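PDB 1QB7: adenine phosphoribosyltransferase from Leishmania donovani, which probably catalyses the salvage of adenine, joining it to 5-phospho-alpha-D-ribose 1-diphosphate to give AMP and diphosphate. Local coordinates for residues A[43-46]-A[47-51]; A[63-66]-A[67-70]; A[99-103]-A[104-108]. All coordinates share one frame; numbering follows the deposited sequence.

Contact 1 of 3, residues A[43-46]-A[47-51]; sequences DVSS and ITESP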
# COMPACT_ATOMS: atom_id res chain seq x y z
N ASP A 43 -7.66 -11.39 -6.79
CA ASP A 43 -6.34 -10.78 -6.78
C ASP A 43 -6.29 -9.28 -7.12
O ASP A 43 -6.60 -8.87 -8.25
CB ASP A 43 -5.44 -11.58 -7.72
CG ASP A 43 -3.98 -11.18 -7.64
OD1 ASP A 43 -3.57 -10.47 -6.70
OD2 ASP A 43 -3.22 -11.60 -8.54
N VAL A 44 -5.86 -8.46 -6.16
CA VAL A 44 -5.76 -7.02 -6.37
C VAL A 44 -4.74 -6.68 -7.46
O VAL A 44 -4.84 -5.65 -8.12
CB VAL A 44 -5.44 -6.29 -5.04
CG1 VAL A 44 -3.99 -6.52 -4.63
CG2 VAL A 44 -5.76 -4.80 -5.16
N SER A 45 -3.79 -7.59 -7.68
CA SER A 45 -2.77 -7.39 -8.72
C SER A 45 -3.37 -7.35 -10.11
O SER A 45 -2.83 -6.69 -11.00
CB SER A 45 -1.70 -8.47 -8.66
OG SER A 45 -0.90 -8.34 -7.50
N SER A 46 -4.46 -8.08 -10.33
CA SER A 46 -5.11 -8.09 -11.64
C SER A 46 -5.67 -6.69 -11.94
O SER A 46 -5.93 -6.35 -13.09
CB SER A 46 -6.21 -9.14 -11.71
OG SER A 46 -7.24 -8.86 -10.78
N ILE A 47 -5.85 -5.89 -10.89
CA ILE A 47 -6.36 -4.54 -11.04
C ILE A 47 -5.20 -3.54 -11.18
O ILE A 47 -5.16 -2.75 -12.13
CB ILE A 47 -7.27 -4.15 -9.84
CG1 ILE A 47 -8.46 -5.11 -9.76
CG2 ILE A 47 -7.72 -2.70 -9.94
CD1 ILE A 47 -9.16 -5.36 -11.11
N THR A 48 -4.23 -3.61 -10.25
CA THR A 48 -3.09 -2.69 -10.26
C THR A 48 -2.17 -2.88 -11.46
O THR A 48 -1.47 -1.95 -11.85
CB THR A 48 -2.25 -2.74 -8.94
OG1 THR A 48 -1.58 -4.01 -8.84
CG2 THR A 48 -3.14 -2.55 -7.71
N GLU A 49 -2.15 -4.07 -12.05
CA GLU A 49 -1.31 -4.34 -13.21
C GLU A 49 -2.00 -3.92 -14.51
O GLU A 49 -1.42 -3.99 -15.59
CB GLU A 49 -0.93 -5.81 -13.28
CG GLU A 49 0.10 -6.23 -12.24
CD GLU A 49 0.40 -7.71 -12.26
OE1 GLU A 49 0.27 -8.36 -13.32
OE2 GLU A 49 0.79 -8.25 -11.20
N SER A 50 -3.26 -3.49 -14.40
CA SER A 50 -4.03 -3.03 -15.54
C SER A 50 -4.08 -1.50 -15.50
O SER A 50 -4.87 -0.92 -14.76
CB SER A 50 -5.45 -3.61 -15.50
OG SER A 50 -6.28 -2.96 -16.46
N PRO A 51 -3.20 -0.84 -16.27
CA PRO A 51 -3.14 0.63 -16.32
C PRO A 51 -4.49 1.30 -16.57
O PRO A 51 -4.85 2.25 -15.88
CB PRO A 51 -2.17 0.88 -17.47
CG PRO A 51 -1.24 -0.27 -17.37
CD PRO A 51 -2.17 -1.43 -17.15
O HOH W 1 1.59 -7.95 -8.61
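The short helix 45-48 of this type I phosphoribosyltransferase is barely more than one turn, along which Val44 meets Thr48 and Ser45 meets Glu49. It illustrates how side chains supply hydrogen bonds where a helix is being set up. Asp43 precedes the turn, and its OD1 accepts a capping bond from Ser45 N at 3.1 Å, the donor standing above the carboxylate plane. The backbone O of Asp43 is held by two donors: Ser46 N donates to it, and Ser46 OG lies 2.6 Å from Asp43 O, almost in line with the carbonyl. With chi1 at 63°, that hydroxyl lies between its own N and carbonyl carbon, folded back over the turn.

One carbonyl takes two donors. Val44 O receives Thr48 N in the carbonyl plane at 3.0 Å, nearly straight at 168°, and also Ile47 N from above that plane, so the three- and four-residue steps share an acceptor. Glu49 N reaches Ser45 O at 2.9 Å, and Glu49 CG passes the same Ser45 O at 3.2 Å as the extended side chain runs back alongside Ser45.

The polar ends look outward to the dimer partner: Glu49 OE1 forms a salt bridge with Arg131 of the second subunit, and Thr48 OG1 is hydrogen-bonded to Phe97 O of that subunit. Within the chain, Val44 lies close to Arg81, which binds adenine and AMP, while Ile47 packs on Leu22 and Ser25 of helix 17-25. Ser50, the N-cap of the next helix, bonds through OG to Thr53 OG1. The other carboxylate oxygen of Glu49 is tied back to the helix by a water, which donates to Glu49 OE2 at 2.7 Å and stands 2.8 Å from Ser45 OG.

Contact 2 of 3, residues A[63-66]-A[67-70]; sequences QRYR and AMSP
A Met-aromatic contact marks the C-terminal end of helix 51-67, where Met68 folds back beside Tyr65 and Arg64. The sulfur arrives edge-on: Met68 SD lies in the plane of the Tyr65 ring, 5.2 Å from its centroid, and 3.9 Å from Tyr65 CD1. Met68 and Tyr65 run side by side and point the same way. Met68 CG is anti to the backbone N (chi1 -163°), which carries the thioether along the tyrosine, and a bend at chi3 (-78°) then turns the methyl toward Arg64. Met68 CE consequently serves two neighbours at once, touching Tyr65 CD1 at 3.8 Å and resting over one face of the Arg64 guanidinium, 3.9 Å from Arg64 NE. Arg64 CG in turn lies over a face of the Tyr65 ring, toward its rim.

In the backbone, the last helical bonds give out. Ala67 N still donates to Gln63 O at 3.1 Å, whereas the bond from Met68 N to Tyr65 O is weak at 3.3 Å.

A single carboxylate oxygen, Glu170 OE2, holds the polar ends together, in a salt bridge with Arg64 NE and a hydrogen bond with Tyr65 OH. The ring of Tyr65 packs on Ile89 and Leu93 of helix 86-93 and on Val142 and Val172 of strands 140-145 and 167-173, while Met68 lies on Val169 and Glu170 of the latter strand.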
# COMPACT_ATOMS: atom_id res chain seq x y z
N GLN A 63 -13.67 12.06 -9.19
CA GLN A 63 -14.84 12.81 -9.64
C GLN A 63 -15.94 12.75 -8.60
O GLN A 63 -16.59 13.76 -8.29
CB GLN A 63 -15.36 12.26 -10.97
CG GLN A 63 -14.47 12.61 -12.15
CD GLN A 63 -14.69 11.70 -13.34
OE1 GLN A 63 -15.64 10.91 -13.37
NE2 GLN A 63 -13.80 11.79 -14.33
N ARG A 64 -16.11 11.57 -8.01
CA ARG A 64 -17.13 11.38 -7.00
C ARG A 64 -16.93 12.32 -5.81
O ARG A 64 -17.85 13.03 -5.43
CB ARG A 64 -17.12 9.93 -6.51
CG ARG A 64 -18.09 9.67 -5.39
CD ARG A 64 -18.06 8.22 -4.99
NE ARG A 64 -19.00 7.95 -3.90
CZ ARG A 64 -20.32 7.86 -4.05
NH1 ARG A 64 -20.87 8.01 -5.25
NH2 ARG A 64 -21.08 7.60 -2.99
N TYR A 65 -15.72 12.35 -5.27
CA TYR A 65 -15.45 13.18 -4.11
C TYR A 65 -15.37 14.68 -4.37
O TYR A 65 -15.69 15.48 -3.49
CB TYR A 65 -14.25 12.64 -3.34
CG TYR A 65 -14.47 11.21 -2.91
CD1 TYR A 65 -15.61 10.85 -2.20
CD2 TYR A 65 -13.59 10.19 -3.30
CE1 TYR A 65 -15.89 9.52 -1.88
CE2 TYR A 65 -13.86 8.85 -2.99
CZ TYR A 65 -15.01 8.53 -2.28
OH TYR A 65 -15.31 7.22 -2.00
N ARG A 66 -14.99 15.07 -5.59
CA ARG A 66 -14.92 16.49 -5.97
C ARG A 66 -16.34 17.04 -6.09
O ARG A 66 -16.60 18.21 -5.82
CB ARG A 66 -14.19 16.67 -7.30
CG ARG A 66 -12.68 16.67 -7.17
CD ARG A 66 -11.98 17.03 -8.47
NE ARG A 66 -10.52 17.10 -8.28
CZ ARG A 66 -9.62 16.77 -9.21
NH1 ARG A 66 -10.01 16.35 -10.40
NH2 ARG A 66 -8.32 16.80 -8.91
N ALA A 67 -17.26 16.17 -6.50
CA ALA A 67 -18.66 16.52 -6.67
C ALA A 67 -19.43 16.43 -5.34
O ALA A 67 -20.51 17.00 -5.20
CB ALA A 67 -19.31 15.61 -7.71
N MET A 68 -18.84 15.74 -4.37
CA MET A 68 -19.48 15.55 -3.07
C MET A 68 -19.54 16.80 -2.19
O MET A 68 -18.61 17.61 -2.17
CB MET A 68 -18.79 14.41 -2.33
CG MET A 68 -19.57 13.84 -1.17
SD MET A 68 -18.82 12.33 -0.55
CE MET A 68 -19.35 11.14 -1.76
N SER A 69 -20.65 16.93 -1.46
CA SER A 69 -20.85 18.06 -0.57
C SER A 69 -21.63 17.66 0.69
O SER A 69 -22.72 17.09 0.60
CB SER A 69 -21.58 19.19 -1.30
OG SER A 69 -21.63 20.36 -0.50
N PRO A 70 -21.03 17.86 1.89
CA PRO A 70 -19.69 18.44 2.08
C PRO A 70 -18.60 17.46 1.67
O PRO A 70 -18.76 16.24 1.79
CB PRO A 70 -19.67 18.74 3.58
CG PRO A 70 -20.52 17.65 4.16
CD PRO A 70 -21.68 17.60 3.18

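Contact 3 of 3, residues A[99-103]-A[104-108]; sequences LMRKA and DKNAG
Arg101 runs past Asn106 and then beneath Lys105, and its successive atoms show how a long side chain can pack against the turn that follows it. Arg101 CB lies 3.8 Å from Asn106 OD1. Next along the chain, Arg101 CG comes to 3.4 Å from the same OD1, and Arg101 CD is equally near, so the amide oxygen faces the aliphatic part of the arginine. The bend at chi3 (64°) then swings the head group under the next residue: Arg101 NE lies 3.7 Å from Lys105 CB, which sits over one guanidinium face, off centre toward the rim. The guanidinium and the Asn106 amide stand at 90° to each other. NE also forms a salt bridge with Asp79, and NH2 bonds a citrate that probably came from the crystallisation liquor. At the tip, Arg101 NH1 donates at 2.8 Å to a water, which in turn donates a hydrogen bond to Lys105 O, also at 2.8 Å.

The backbone holds this shape through two overlapping turns. Lys105 N donates to Lys102 O at 3.0 Å, and Asn106 N to Ala103 O at 3.3 Å. The Asn106 amide is anchored through ND2 to Thr129 OG1, and Lys102 NZ pairs with Glu126. Arg223 of the second subunit donates to Ala103 O and Asn106 O, so the turns lie at the dimer interface.

Consecutive beta turns of this kind, the first of them type I with Ala103 and Asp104 at its corners, here carry the chain away from strand 97-100, an edge strand of the phosphoribosyltransferase sheet within the subunit.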
# COMPACT_ATOMS: atom_id res chain seq x y z
N LEU A 99 -3.22 5.96 7.32
CA LEU A 99 -3.02 4.51 7.27
C LEU A 99 -3.58 3.75 8.46
O LEU A 99 -3.30 4.10 9.61
CB LEU A 99 -1.52 4.19 7.20
CG LEU A 99 -0.65 4.56 6.00
CD1 LEU A 99 -0.58 6.05 5.78
CD2 LEU A 99 0.74 4.01 6.26
N MET A 100 -4.39 2.73 8.20
CA MET A 100 -4.89 1.90 9.29
C MET A 100 -4.04 0.63 9.24
O MET A 100 -4.07 -0.11 8.26
CB MET A 100 -6.37 1.57 9.14
CG MET A 100 -6.91 0.79 10.33
SD MET A 100 -8.67 0.46 10.28
CE MET A 100 -8.70 -1.00 9.26
N ARG A 101 -3.24 0.42 10.28
CA ARG A 101 -2.36 -0.74 10.34
C ARG A 101 -2.36 -1.35 11.73
O ARG A 101 -2.89 -0.77 12.68
CB ARG A 101 -0.92 -0.33 10.00
CG ARG A 101 -0.77 0.71 8.89
CD ARG A 101 0.69 0.85 8.48
NE ARG A 101 1.16 -0.40 7.90
CZ ARG A 101 2.38 -0.60 7.41
NH1 ARG A 101 3.29 0.36 7.43
NH2 ARG A 101 2.69 -1.78 6.90
N LYS A 102 -1.77 -2.55 11.85
CA LYS A 102 -1.65 -3.19 13.15
C LYS A 102 -0.68 -2.33 13.95
O LYS A 102 0.15 -1.63 13.37
CB LYS A 102 -1.11 -4.62 13.01
CG LYS A 102 -2.13 -5.62 12.50
CD LYS A 102 -1.61 -7.04 12.57
CE LYS A 102 -2.61 -8.03 11.97
NZ LYS A 102 -3.94 -7.95 12.64
N ALA A 103 -0.79 -2.36 15.28
CA ALA A 103 0.06 -1.55 16.15
C ALA A 103 1.56 -1.70 15.88
O ALA A 103 2.29 -0.72 15.87
CB ALA A 103 -0.24 -1.85 17.62
N ASP A 104 2.00 -2.93 15.60
CA ASP A 104 3.42 -3.17 15.34
C ASP A 104 3.95 -2.69 13.99
O ASP A 104 5.09 -2.98 13.63
CB ASP A 104 3.77 -4.65 15.58
CG ASP A 104 3.09 -5.60 14.59
OD1 ASP A 104 2.36 -5.14 13.68
OD2 ASP A 104 3.29 -6.82 14.73
N LYS A 105 3.11 -1.96 13.26
CA LYS A 105 3.48 -1.41 11.95
C LYS A 105 3.31 0.11 11.92
O LYS A 105 3.84 0.77 11.03
CB LYS A 105 2.63 -2.03 10.83
CG LYS A 105 2.90 -3.49 10.56
CD LYS A 105 4.34 -3.72 10.15
CE LYS A 105 4.65 -5.21 10.06
NZ LYS A 105 3.74 -5.89 9.09
N ASN A 106 2.58 0.66 12.90
CA ASN A 106 2.31 2.10 12.98
C ASN A 106 3.18 2.88 13.97
O ASN A 106 3.53 2.37 15.04
CB ASN A 106 0.83 2.33 13.30
CG ASN A 106 0.02 2.78 12.10
OD1 ASN A 106 0.57 3.05 11.03
ND2 ASN A 106 -1.30 2.88 12.26
N ALA A 107 3.48 4.14 13.63
CA ALA A 107 4.29 5.03 14.47
C ALA A 107 3.48 6.09 15.22
O ALA A 107 2.38 6.47 14.79
CB ALA A 107 5.37 5.70 13.61
N GLY A 108 4.04 6.58 16.33
CA GLY A 108 3.39 7.59 17.16
C GLY A 108 2.45 7.01 18.21
O GLY A 108 2.45 5.80 18.46
O HOH W 2 4.00 2.66 8.94

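How the contacts relate
From the N terminus the three contacts follow in series, each confined to a few consecutive residues, and none nests in or crosses another. Contact 1 rounds off the helix 45-48, and helix 51-67 follows at once, ending at contact 2, so these two lie near opposite ends of that helix with centres about 25 Å apart. The chain next supplies strand 74-78, helix 86-93 and strand 97-100 before contact 3 turns it toward strand 110-112. Contact 2 ties helix 51-67 to the central sheet. Across the dimer interface, contact 1 of one subunit meets contact 3 of the other: Thr48 packs on Leu99 of the partner, and Ala107 on the partner's Asp43.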